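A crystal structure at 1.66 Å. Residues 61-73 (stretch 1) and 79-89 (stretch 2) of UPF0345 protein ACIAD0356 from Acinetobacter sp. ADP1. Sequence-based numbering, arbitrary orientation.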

HETATM    1  N   MSE A  61      -5.031   3.450  16.105  1.00  7.99           N
HETATM    2  CA  MSE A  61      -3.912   3.212  15.203  1.00  7.47           C
HETATM    3  C   MSE A  61      -3.015   2.152  15.821  1.00  7.44           C
HETATM    4  O   MSE A  61      -2.524   2.313  16.946  1.00  7.20           O
ATOM      5  N   GLU A  62      -2.875   1.031  15.129  1.00  6.01           N
ATOM      6  CA  GLU A  62      -2.068  -0.083  15.583  1.00  5.42           C
ATOM      7  C   GLU A  62      -0.825  -0.119  14.717  1.00  6.42           C
ATOM      8  O   GLU A  62      -0.937  -0.183  13.489  1.00  6.75           O
ATOM      9  N   ILE A  63       0.347  -0.143  15.353  1.00  5.51           N
ATOM     10  CA  ILE A  63       1.578  -0.236  14.598  1.00  4.89           C
ATOM     11  C   ILE A  63       1.861  -1.710  14.357  1.00  4.82           C
ATOM     12  O   ILE A  63       2.005  -2.496  15.290  1.00  5.01           O
ATOM     13  N   ILE A  64       2.015  -2.040  13.096  1.00  3.54           N
ATOM     14  CA  ILE A  64       2.321  -3.387  12.617  1.00  5.58           C
ATOM     15  C   ILE A  64       3.869  -3.596  12.466  1.00  6.03           C
ATOM     16  O   ILE A  64       4.374  -4.685  12.772  1.00  6.64           O
ATOM     17  N   SER A  65       4.562  -2.556  11.963  1.00  4.96           N
ATOM     18  CA  SER A  65       5.995  -2.553  11.777  1.00  5.37           C
ATOM     19  C   SER A  65       6.549  -1.152  11.875  1.00  6.15           C
ATOM     20  O   SER A  65       5.959  -0.216  11.324  1.00  5.78           O
ATOM     21  N   GLY A  66       7.679  -1.001  12.566  1.00  4.81           N
ATOM     22  CA  GLY A  66       8.330   0.296  12.633  1.00  4.75           C
ATOM     23  C   GLY A  66       8.157   0.988  13.950  1.00  5.52           C
ATOM     24  O   GLY A  66       7.783   0.391  14.988  1.00  6.17           O
ATOM     25  N   GLU A  67       8.475   2.260  13.892  1.00  6.86           N
ATOM     26  CA  GLU A  67       8.595   3.135  15.059  1.00  6.26           C
ATOM     27  C   GLU A  67       8.102   4.493  14.628  1.00  6.63           C
ATOM     28  O   GLU A  67       8.498   4.977  13.547  1.00  7.34           O
ATOM     29  N   CYS A  68       7.257   5.122  15.447  1.00  5.07           N
ATOM     30  CA  CYS A  68       6.803   6.498  15.121  1.00  5.94           C
ATOM     31  C   CYS A  68       6.722   7.338  16.370  1.00  7.04           C
ATOM     32  O   CYS A  68       6.675   6.834  17.472  1.00  6.03           O
ATOM     33  N   ARG A  69       6.668   8.640  16.166  1.00  7.32           N
ATOM     34  CA  ARG A  69       6.366   9.604  17.218  1.00  8.10           C
ATOM     35  C   ARG A  69       5.117  10.369  16.840  1.00  8.31           C
ATOM     36  O   ARG A  69       4.990  10.821  15.704  1.00  8.45           O
ATOM     37  N   VAL A  70       4.197  10.481  17.784  1.00  8.18           N
ATOM     38  CA  VAL A  70       2.875  11.056  17.508  1.00  8.17           C
ATOM     39  C   VAL A  70       2.492  12.058  18.568  1.00  8.87           C
ATOM     40  O   VAL A  70       2.672  11.805  19.748  1.00  7.44           O
ATOM     41  N   LYS A  71       1.908  13.173  18.128  1.00  9.53           N
ATOM     42  CA  LYS A  71       1.243  14.099  19.035  1.00 10.71           C
ATOM     43  C   LYS A  71      -0.222  13.963  18.781  1.00 10.35           C
ATOM     44  O   LYS A  71      -0.713  14.263  17.640  1.00  9.95           O
ATOM     45  N   ILE A  72      -0.926  13.536  19.826  1.00 11.50           N
ATOM     46  CA  ILE A  72      -2.351  13.247  19.740  1.00 12.50           C
ATOM     47  C   ILE A  72      -3.194  14.384  20.277  1.00 13.31           C
ATOM     48  O   ILE A  72      -2.965  14.869  21.420  1.00 12.94           O
ATOM     49  N   ALA A  73      -4.199  14.760  19.492  1.00 13.65           N
ATOM     50  CA  ALA A  73      -5.198  15.702  19.957  1.00 15.82           C
ATOM     51  C   ALA A  73      -4.462  16.994  20.291  1.00 17.24           C
ATOM     52  O   ALA A  73      -3.677  17.476  19.450  1.00 17.67           O
ATOM     53  N   GLU A  79       4.728  11.195  21.626  1.00 11.53           N
ATOM     54  CA  GLU A  79       4.727   9.902  22.291  1.00 10.80           C
ATOM     55  C   GLU A  79       5.275   8.900  21.244  1.00 10.22           C
ATOM     56  O   GLU A  79       4.998   8.988  20.050  1.00  9.80           O
ATOM     57  N   LEU A  80       6.027   7.940  21.736  1.00  9.27           N
ATOM     58  CA  LEU A  80       6.709   6.943  20.927  1.00  8.73           C
ATOM     59  C   LEU A  80       5.896   5.643  20.889  1.00  9.19           C
ATOM     60  O   LEU A  80       5.482   5.145  21.911  1.00  8.66           O
ATOM     61  N   PHE A  81       5.737   5.102  19.695  1.00  9.37           N
ATOM     62  CA  PHE A  81       5.085   3.817  19.504  1.00  9.11           C
ATOM     63  C   PHE A  81       5.910   2.951  18.605  1.00  9.55           C
ATOM     64  O   PHE A  81       6.439   3.433  17.582  1.00 10.03           O
ATOM     65  N   ARG A  82       5.973   1.666  18.945  1.00  9.09           N
ATOM     66  CA  ARG A  82       6.666   0.667  18.128  1.00  8.03           C
ATOM     67  C   ARG A  82       5.728  -0.477  17.814  1.00  6.86           C
ATOM     68  O   ARG A  82       4.590  -0.573  18.328  1.00  7.87           O
ATOM     69  N   ALA A  83       6.196  -1.368  16.945  1.00  6.45           N
ATOM     70  CA  ALA A  83       5.375  -2.485  16.524  1.00  6.43           C
ATOM     71  C   ALA A  83       4.769  -3.254  17.691  1.00  6.45           C
ATOM     72  O   ALA A  83       5.448  -3.589  18.705  1.00  6.94           O
ATOM     73  N   GLY A  84       3.457  -3.470  17.569  1.00  7.00           N
ATOM     74  CA  GLY A  84       2.684  -4.155  18.565  1.00  7.75           C
ATOM     75  C   GLY A  84       1.893  -3.225  19.471  1.00  9.83           C
ATOM     76  O   GLY A  84       0.992  -3.664  20.184  1.00 12.41           O
ATOM     77  N   GLN A  85       2.229  -1.961  19.450  1.00  8.19           N
ATOM     78  CA  GLN A  85       1.553  -0.964  20.261  1.00  8.92           C
ATOM     79  C   GLN A  85       0.506  -0.234  19.452  1.00  9.11           C
ATOM     80  O   GLN A  85       0.616  -0.129  18.229  1.00  9.72           O
ATOM     81  N   SER A  86      -0.488   0.298  20.155  1.00  8.08           N
ATOM     82  CA  SER A  86      -1.552   1.100  19.588  1.00  7.22           C
ATOM     83  C   SER A  86      -1.687   2.430  20.282  1.00  8.16           C
ATOM     84  O   SER A  86      -1.210   2.630  21.437  1.00  8.50           O
ATOM     85  N   PHE A  87      -2.332   3.375  19.575  1.00  8.37           N
ATOM     86  CA  PHE A  87      -2.796   4.595  20.217  1.00  8.89           C
ATOM     87  C   PHE A  87      -4.225   4.917  19.794  1.00  9.45           C
ATOM     88  O   PHE A  87      -4.679   4.516  18.739  1.00  9.47           O
ATOM     89  N   TYR A  88      -4.924   5.608  20.688  1.00  9.11           N
ATOM     90  CA  TYR A  88      -6.322   5.975  20.470  1.00 10.27           C
ATOM     91  C   TYR A  88      -6.429   7.450  20.127  1.00 10.42           C
ATOM     92  O   TYR A  88      -5.827   8.275  20.802  1.00 10.68           O
ATOM     93  N   VAL A  89      -7.261   7.763  19.127  1.00 11.68           N
ATOM     94  CA  VAL A  89      -7.528   9.144  18.749  1.00 11.64           C
ATOM     95  C   VAL A  89      -9.012   9.369  18.907  1.00 11.66           C
ATOM     96  O   VAL A  89      -9.816   8.683  18.297  1.00 11.62           O
TER

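The phenylalanine ring of F87 is the centre of this contact, gripped on both faces by residues from two different strands of stretch 1. Over one face lies M61, a selenomethionine, whose CB sits 3.5 Å from the centroid of the F87 ring, 20° off the ring normal, a CH-pi contact; the same CB is 3.3 Å from F87 CZ. Over the opposite face lies V70 CG1, while V70 CG2 comes closest to the ring, 3.7 Å from F87 CE2. The chain turns a corner at I64, so the strand 61-63 pairs with 86-89 while the strand 67-72 pairs with 79-82, and F87, with chi1 at p, spans the space between the two ladders. A flat aromatic suits this place because it offers two broad apolar faces at once. M61, m at all three chi angles, leads its selenium end away from stretch 2, while CB lies over the ring and CG also stays close, 3.5 Å from F87 CZ.

Other apolar groups extend this buried layer. I72 (m, t) points toward stretch 2 and brings CD1 to 3.7 Å from F87 CD1. F81, chi1 m, receives V70 CG2 at 4.0 Å from its CD2, so the t rotamer of V70 lets one methyl reach both aromatic rings. C68, chi1 p, lies at the edge of the F81 ring, its SG 4.0 Å from F81 CB; a small, weakly polar side chain fits this buried position. I63 (m, m) also points toward stretch 2, with CG1 4.1 Å from F81 CB.

The other face of the 67-72/79-82 ladder is polar and more exposed. E67, extended with chi1 and chi2 both t, accepts hydrogen bonds from R82 through OE1, 2.8 Å from R82 NE and 3.0 Å from R82 NH2, forming a salt bridge at the edge of the guanidinium. Its OE2 lies 3.0 Å from R69 NH1 in a second salt bridge, so one carboxylate serves two arginines. L80 (t, p) adds an apolar element: its CD1 covers one face of the R69 guanidinium, 3.7 Å from R69 CZ, and lies 3.6 Å from E67 CG.

At the 82-85 type II turn, Q85 folds back so that its OE1 accepts a hydrogen bond from R82 N at 2.8 Å. G84 has backbone angles that call for glycine, and its N donates to I63 O at 2.9 Å. Near the far end, water 1 accepts a hydrogen bond from I72 N at 2.9 Å and lies 2.5 Å from E79 OE2, bringing backbone and carboxylate of the two stretches together around it.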

HETATM    1  CB  MSE A  61      -3.113   4.492  15.023  1.00  7.82           C
HETATM    2  CG  MSE A  61      -3.763   5.482  14.092  1.00  8.40           C
HETATM    3 SE   MSE A  61      -3.613   5.001  12.231  0.70 12.93          SE
HETATM    4  CE  MSE A  61      -1.671   5.418  12.066  1.00 13.39           C
ATOM      5  CB  GLU A  62      -2.863  -1.398  15.414  1.00  5.38           C
ATOM      6  CG  GLU A  62      -2.050  -2.655  15.757  1.00  4.83           C
ATOM      7  CD  GLU A  62      -2.759  -3.949  15.477  1.00  8.89           C
ATOM      8  OE1 GLU A  62      -3.917  -3.947  14.985  1.00  6.80           O
ATOM      9  OE2 GLU A  62      -2.139  -5.004  15.766  1.00 10.08           O
ATOM     10  CB  ILE A  63       2.759   0.448  15.316  1.00  5.03           C
ATOM     11  CG1 ILE A  63       2.477   1.954  15.638  1.00  4.43           C
ATOM     12  CG2 ILE A  63       4.029   0.362  14.459  1.00  4.73           C
ATOM     13  CD1 ILE A  63       1.838   2.754  14.482  1.00  7.67           C
ATOM     14  CB  ILE A  64       1.579  -3.696  11.259  1.00  6.36           C
ATOM     15  CG1 ILE A  64       0.056  -3.694  11.408  1.00  8.24           C
ATOM     16  CG2 ILE A  64       2.101  -5.022  10.647  1.00  7.34           C
ATOM     17  CD1 ILE A  64      -0.508  -4.540  12.520  1.00 11.09           C
ATOM     18  CB  SER A  65       6.328  -3.148  10.436  1.00  6.23           C
ATOM     19  OG  SER A  65       7.756  -3.232  10.230  1.00  8.79           O
ATOM     20  CB  GLU A  67      10.064   3.274  15.473  1.00  7.15           C
ATOM     21  CG  GLU A  67      10.322   4.316  16.573  1.00  8.30           C
ATOM     22  CD  GLU A  67      11.727   4.323  17.006  1.00 11.46           C
ATOM     23  OE1 GLU A  67      12.280   3.250  17.296  1.00 12.49           O
ATOM     24  OE2 GLU A  67      12.319   5.426  17.021  1.00 12.97           O
ATOM     25  CB  CYS A  68       5.432   6.511  14.390  1.00  5.68           C
ATOM     26  SG  CYS A  68       4.104   5.772  15.306  1.00  7.69           S
ATOM     27  CB  ARG A  69       7.573  10.514  17.453  1.00  8.66           C
ATOM     28  CG  ARG A  69       8.626   9.782  18.235  1.00  9.32           C
ATOM     29  CD  ARG A  69       9.915  10.522  18.400  1.00 16.60           C
ATOM     30  NE  ARG A  69      10.891   9.811  19.222  1.00 18.69           N
ATOM     31  CZ  ARG A  69      11.715   8.853  18.794  1.00 24.68           C
ATOM     32  NH1 ARG A  69      11.637   8.349  17.524  1.00 26.21           N
ATOM     33  NH2 ARG A  69      12.576   8.333  19.675  1.00 25.41           N
ATOM     34  CB  VAL A  70       1.775   9.954  17.488  1.00  9.43           C
ATOM     35  CG1 VAL A  70       0.476  10.544  17.053  1.00  8.86           C
ATOM     36  CG2 VAL A  70       2.158   8.850  16.522  1.00 10.33           C
ATOM     37  CB  LYS A  71       1.620  15.536  18.744  1.00 11.22           C
ATOM     38  CG  LYS A  71       2.993  15.870  19.162  1.00 14.14           C
ATOM     39  CD  LYS A  71       3.200  17.356  19.089  1.00 17.89           C
ATOM     40  CE  LYS A  71       4.534  17.744  19.696  1.00 21.49           C
ATOM     41  NZ  LYS A  71       5.723  17.157  18.995  1.00 22.18           N
ATOM     42  CB  ILE A  72      -2.719  11.974  20.519  1.00 12.48           C
ATOM     43  CG1 ILE A  72      -1.918  10.784  19.970  1.00 12.46           C
ATOM     44  CG2 ILE A  72      -4.193  11.703  20.397  1.00 13.46           C
ATOM     45  CD1 ILE A  72      -1.960   9.529  20.871  1.00 13.52           C
ATOM     46  CB  ALA A  73      -5.966  15.116  21.155  1.00 15.23           C
ATOM     47  CB  GLU A  79       3.305   9.473  22.656  1.00 11.46           C
ATOM     48  CG  GLU A  79       2.576  10.397  23.698  1.00 14.32           C
ATOM     49  CD  GLU A  79       1.089  10.068  23.840  1.00 16.97           C
ATOM     50  OE1 GLU A  79       0.739   8.895  24.149  1.00 18.56           O
ATOM     51  OE2 GLU A  79       0.250  10.980  23.679  1.00 20.09           O
ATOM     52  CB  LEU A  80       8.055   6.613  21.560  1.00  8.73           C
ATOM     53  CG  LEU A  80       8.939   5.528  20.922  1.00  9.62           C
ATOM     54  CD1 LEU A  80       9.507   5.971  19.630  1.00 10.68           C
ATOM     55  CD2 LEU A  80      10.088   5.258  21.921  1.00 11.84           C
ATOM     56  CB  PHE A  81       3.698   4.042  18.887  1.00  9.49           C
ATOM     57  CG  PHE A  81       2.827   4.888  19.736  1.00  8.86           C
ATOM     58  CD1 PHE A  81       2.184   4.367  20.843  1.00  9.75           C
ATOM     59  CD2 PHE A  81       2.747   6.247  19.523  1.00 10.72           C
ATOM     60  CE1 PHE A  81       1.430   5.186  21.677  1.00 10.08           C
ATOM     61  CE2 PHE A  81       1.993   7.048  20.362  1.00 10.86           C
ATOM     62  CZ  PHE A  81       1.346   6.524  21.427  1.00  9.90           C
ATOM     63  CB  ARG A  82       7.945   0.161  18.810  1.00  8.35           C
ATOM     64  CG  ARG A  82       9.038   1.190  18.927  1.00 11.00           C
ATOM     65  CD  ARG A  82      10.333   0.705  19.619  1.00 10.06           C
ATOM     66  NE  ARG A  82      11.369   1.723  19.493  1.00  8.87           N
ATOM     67  CZ  ARG A  82      12.071   2.274  20.488  1.00 10.32           C
ATOM     68  NH1 ARG A  82      11.865   1.913  21.751  1.00  7.77           N
ATOM     69  NH2 ARG A  82      13.000   3.183  20.190  1.00 13.15           N
ATOM     70  CB  ALA A  83       6.179  -3.447  15.593  1.00  6.12           C
ATOM     71  CB  GLN A  85       2.601  -0.005  20.781  1.00  9.45           C
ATOM     72  CG  GLN A  85       3.582  -0.679  21.701  1.00  7.85           C
ATOM     73  CD  GLN A  85       4.620   0.251  22.296  1.00  9.77           C
ATOM     74  OE1 GLN A  85       5.169   1.115  21.602  1.00  9.17           O
ATOM     75  NE2 GLN A  85       4.986  -0.007  23.578  1.00 10.45           N
ATOM     76  CB  SER A  86      -2.901   0.372  19.671  1.00  8.67           C
ATOM     77  OG  SER A  86      -2.894  -0.825  18.912  1.00  9.12           O
ATOM     78  CB  PHE A  87      -1.844   5.786  20.029  1.00  9.75           C
ATOM     79  CG  PHE A  87      -1.632   6.219  18.613  1.00  8.03           C
ATOM     80  CD1 PHE A  87      -2.497   7.151  18.028  1.00  6.95           C
ATOM     81  CD2 PHE A  87      -0.586   5.717  17.850  1.00  8.52           C
ATOM     82  CE1 PHE A  87      -2.270   7.596  16.706  1.00  9.82           C
ATOM     83  CE2 PHE A  87      -0.383   6.109  16.581  1.00  7.38           C
ATOM     84  CZ  PHE A  87      -1.222   7.057  15.992  1.00  7.46           C
ATOM     85  CB  TYR A  88      -7.122   5.685  21.743  1.00 10.44           C
ATOM     86  CG  TYR A  88      -8.568   6.073  21.673  1.00 11.40           C
ATOM     87  CD1 TYR A  88      -9.492   5.259  21.043  1.00 10.49           C
ATOM     88  CD2 TYR A  88      -9.006   7.264  22.249  1.00 12.66           C
ATOM     89  CE1 TYR A  88     -10.837   5.624  20.965  1.00 12.43           C
ATOM     90  CE2 TYR A  88     -10.352   7.640  22.191  1.00 10.50           C
ATOM     91  CZ  TYR A  88     -11.252   6.819  21.549  1.00 12.37           C
ATOM     92  OH  TYR A  88     -12.603   7.186  21.519  1.00 13.74           O
ATOM     93  CB  VAL A  89      -7.073   9.422  17.305  1.00 11.51           C
ATOM     94  CG1 VAL A  89      -7.150  10.942  16.965  1.00 11.04           C
ATOM     95  CG2 VAL A  89      -5.628   8.830  17.069  1.00 11.37           C
TER
HETATM   96  O   HOH W   1       0.627  12.967  22.154  1.00 18.60           O